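Local coordinates for GTPase subunit of restriction endonuclease (Thermococcus gammatolerans, PDB 6P0F), which probably recognises DNA through its N-terminal YTH-like domain as the GTPase subunit of an McrBC-type restriction endonuclease, at residues A[31-36]-A[50-55]. Numbering follows the deposited sequence.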
loop_
_atom_site.group_PDB
_atom_site.type_symbol
_atom_site.label_atom_id
_atom_site.label_comp_id
_atom_site.label_asym_id
_atom_site.label_seq_id
_atom_site.Cartn_x
_atom_site.Cartn_y
_atom_site.Cartn_z
ATOM N N ASN A 31 -11.426 15.443 -8.263
ATOM C CA ASN A 31 -11.278 16.893 -8.125
ATOM C C ASN A 31 -10.480 17.302 -6.899
ATOM O O ASN A 31 -9.954 18.417 -6.882
ATOM C CB ASN A 31 -12.669 17.550 -8.142
ATOM C CG ASN A 31 -13.330 17.423 -9.494
ATOM O OD1 ASN A 31 -12.689 17.053 -10.488
ATOM N ND2 ASN A 31 -14.616 17.741 -9.552
ATOM N N GLU A 32 -10.378 16.447 -5.866
ATOM C CA GLU A 32 -9.555 16.748 -4.708
ATOM C C GLU A 32 -8.069 16.764 -5.052
ATOM O O GLU A 32 -7.273 17.332 -4.297
ATOM C CB GLU A 32 -9.845 15.760 -3.563
ATOM C CG GLU A 32 -11.353 15.613 -3.207
ATOM C CD GLU A 32 -11.623 14.625 -2.038
ATOM O OE1 GLU A 32 -12.443 13.639 -2.194
ATOM O OE2 GLU A 32 -11.015 14.847 -0.957
ATOM N N LEU A 33 -7.672 16.171 -6.180
ATOM C CA LEU A 33 -6.273 16.138 -6.586
ATOM C C LEU A 33 -5.961 17.032 -7.779
ATOM O O LEU A 33 -4.779 17.269 -8.055
ATOM C CB LEU A 33 -5.850 14.702 -6.946
ATOM C CG LEU A 33 -5.937 13.674 -5.818
ATOM C CD1 LEU A 33 -5.598 12.268 -6.333
ATOM C CD2 LEU A 33 -5.041 14.072 -4.703
ATOM N N GLU A 34 -6.977 17.436 -8.537
ATOM C CA GLU A 34 -6.773 18.298 -9.688
ATOM C C GLU A 34 -6.101 19.584 -9.231
ATOM O O GLU A 34 -6.410 20.115 -8.165
ATOM C CB GLU A 34 -8.105 18.596 -10.371
ATOM C CG GLU A 34 -8.652 17.412 -11.163
ATOM C CD GLU A 34 -7.985 17.183 -12.509
ATOM O OE1 GLU A 34 -8.528 16.387 -13.322
ATOM O OE2 GLU A 34 -6.905 17.765 -12.746
ATOM N N GLY A 35 -5.149 20.051 -10.016
ATOM C CA GLY A 35 -4.371 21.205 -9.639
ATOM C C GLY A 35 -3.090 20.867 -8.930
ATOM O O GLY A 35 -2.219 21.731 -8.817
ATOM N N GLN A 36 -2.952 19.636 -8.451
ATOM C CA GLN A 36 -1.769 19.192 -7.739
ATOM C C GLN A 36 -1.095 17.995 -8.374
ATOM O O GLN A 36 0.138 17.933 -8.418
ATOM C CB GLN A 36 -2.133 18.846 -6.290
ATOM C CG GLN A 36 -2.691 20.010 -5.507
ATOM C CD GLN A 36 -1.649 21.071 -5.223
ATOM O OE1 GLN A 36 -0.459 20.784 -5.085
ATOM N NE2 GLN A 36 -2.099 22.304 -5.136
ATOM N N CYS A 50 -9.947 8.247 -6.913
ATOM C CA CYS A 50 -8.524 7.953 -6.901
ATOM C C CYS A 50 -8.132 7.255 -5.605
ATOM O O CYS A 50 -8.601 7.612 -4.525
ATOM C CB CYS A 50 -7.678 9.222 -7.030
ATOM S SG CYS A 50 -8.047 10.222 -8.489
ATOM N N TYR A 51 -7.236 6.283 -5.726
ATOM C CA TYR A 51 -6.729 5.538 -4.580
ATOM C C TYR A 51 -5.219 5.682 -4.548
ATOM O O TYR A 51 -4.553 5.442 -5.549
ATOM C CB TYR A 51 -7.082 4.053 -4.674
ATOM C CG TYR A 51 -8.564 3.804 -4.697
ATOM C CD1 TYR A 51 -9.291 3.776 -3.519
ATOM C CD2 TYR A 51 -9.232 3.629 -5.889
ATOM C CE1 TYR A 51 -10.648 3.594 -3.519
ATOM C CE2 TYR A 51 -10.614 3.420 -5.907
ATOM C CZ TYR A 51 -11.306 3.398 -4.708
ATOM O OH TYR A 51 -12.670 3.194 -4.664
ATOM N N PHE A 52 -4.663 6.031 -3.395
ATOM C CA PHE A 52 -3.221 6.215 -3.355
ATOM C C PHE A 52 -2.720 6.119 -1.918
ATOM O O PHE A 52 -3.466 6.314 -0.959
ATOM C CB PHE A 52 -2.812 7.553 -4.005
ATOM C CG PHE A 52 -3.343 8.802 -3.307
ATOM C CD1 PHE A 52 -4.636 9.240 -3.527
ATOM C CD2 PHE A 52 -2.540 9.542 -2.456
ATOM C CE1 PHE A 52 -5.107 10.383 -2.882
ATOM C CE2 PHE A 52 -3.019 10.674 -1.839
ATOM C CZ PHE A 52 -4.300 11.070 -2.037
ATOM N N TRP A 53 -1.436 5.802 -1.804
ATOM C CA TRP A 53 -0.737 5.685 -0.537
ATOM C C TRP A 53 0.577 6.437 -0.677
ATOM O O TRP A 53 1.008 6.753 -1.778
ATOM C CB TRP A 53 -0.519 4.218 -0.177
ATOM C CG TRP A 53 0.058 4.041 1.197
ATOM C CD1 TRP A 53 1.255 3.469 1.531
ATOM C CD2 TRP A 53 -0.531 4.484 2.432
ATOM N NE1 TRP A 53 1.454 3.543 2.896
ATOM C CE2 TRP A 53 0.360 4.134 3.470
ATOM C CE3 TRP A 53 -1.715 5.137 2.752
ATOM C CZ2 TRP A 53 0.093 4.439 4.816
ATOM C CZ3 TRP A 53 -1.983 5.409 4.093
ATOM C CH2 TRP A 53 -1.086 5.035 5.100
ATOM N N GLY A 54 1.162 6.836 0.448
ATOM C CA GLY A 54 2.366 7.634 0.400
ATOM C C GLY A 54 3.342 7.176 1.470
ATOM O O GLY A 54 2.942 6.671 2.521
ATOM N N ARG A 55 4.624 7.373 1.180
ATOM C CA ARG A 55 5.692 6.973 2.095
ATOM C C ARG A 55 6.746 8.065 2.135
ATOM O O ARG A 55 6.795 8.930 1.260
ATOM C CB ARG A 55 6.350 5.665 1.667
ATOM C CG ARG A 55 5.425 4.467 1.675
ATOM C CD ARG A 55 6.175 3.185 1.339
ATOM N NE ARG A 55 7.183 2.910 2.348
ATOM C CZ ARG A 55 8.484 2.970 2.116
ATOM N NH1 ARG A 55 8.932 3.283 0.902
ATOM N NH2 ARG A 55 9.330 2.711 3.091
#
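Leu33, in the loop between strand 28-29 and helix 39-45, lies beside the first residues of strand 49-55, where it meets Cys50 and Phe52. The backbones stay well apart: the CA atoms of Leu33 and Cys50, the nearest pair, are 8.5 Å from each other, and side chains bridge the gap. Residues 33-36 form a type II beta turn, with Gly35 in its third position, closed by Gln36 N donating to Leu33 O at 3.0 Å, while 50-55 runs extended and pairs its backbone with Val28 and with strand 123-127.

Cys50 and Phe52, two residues apart on the strand, both project toward the loop. Both methyls of Leu33 reach Phe52, and CD1 also meets Cys50. CD1 rests 3.8 Å from Cys50 CB and 3.9 Å from Cys50 SG, and approaches the Phe52 ring obliquely, 4.0 Å from CE1. CD2 lies 4.1 Å from Phe52 CZ, at the same end of the ring. CG of Leu33 sits anti to its own carbonyl carbon (chi1 -62°) and CD1 continues the chain outward (chi2 175°), extending that methyl to the strand. The Leu33 and Phe52 side chains run past each other, pointing opposite ways, and the Phe52 ring also meets Trp115 and Phe126. An alanine in place of Leu33 would lose both methyls and probably leave Cys50 CB and the CE1-CZ end of the Phe52 ring without their packing partner from the loop.

A disulfide separately ties Cys50 to Cys46, just after helix 39-45, whose Leu42 touches both Leu33 and Cys50. Buried and small at 121 Å², the contact packs the loop against strand 49-55 through apolar side chains only.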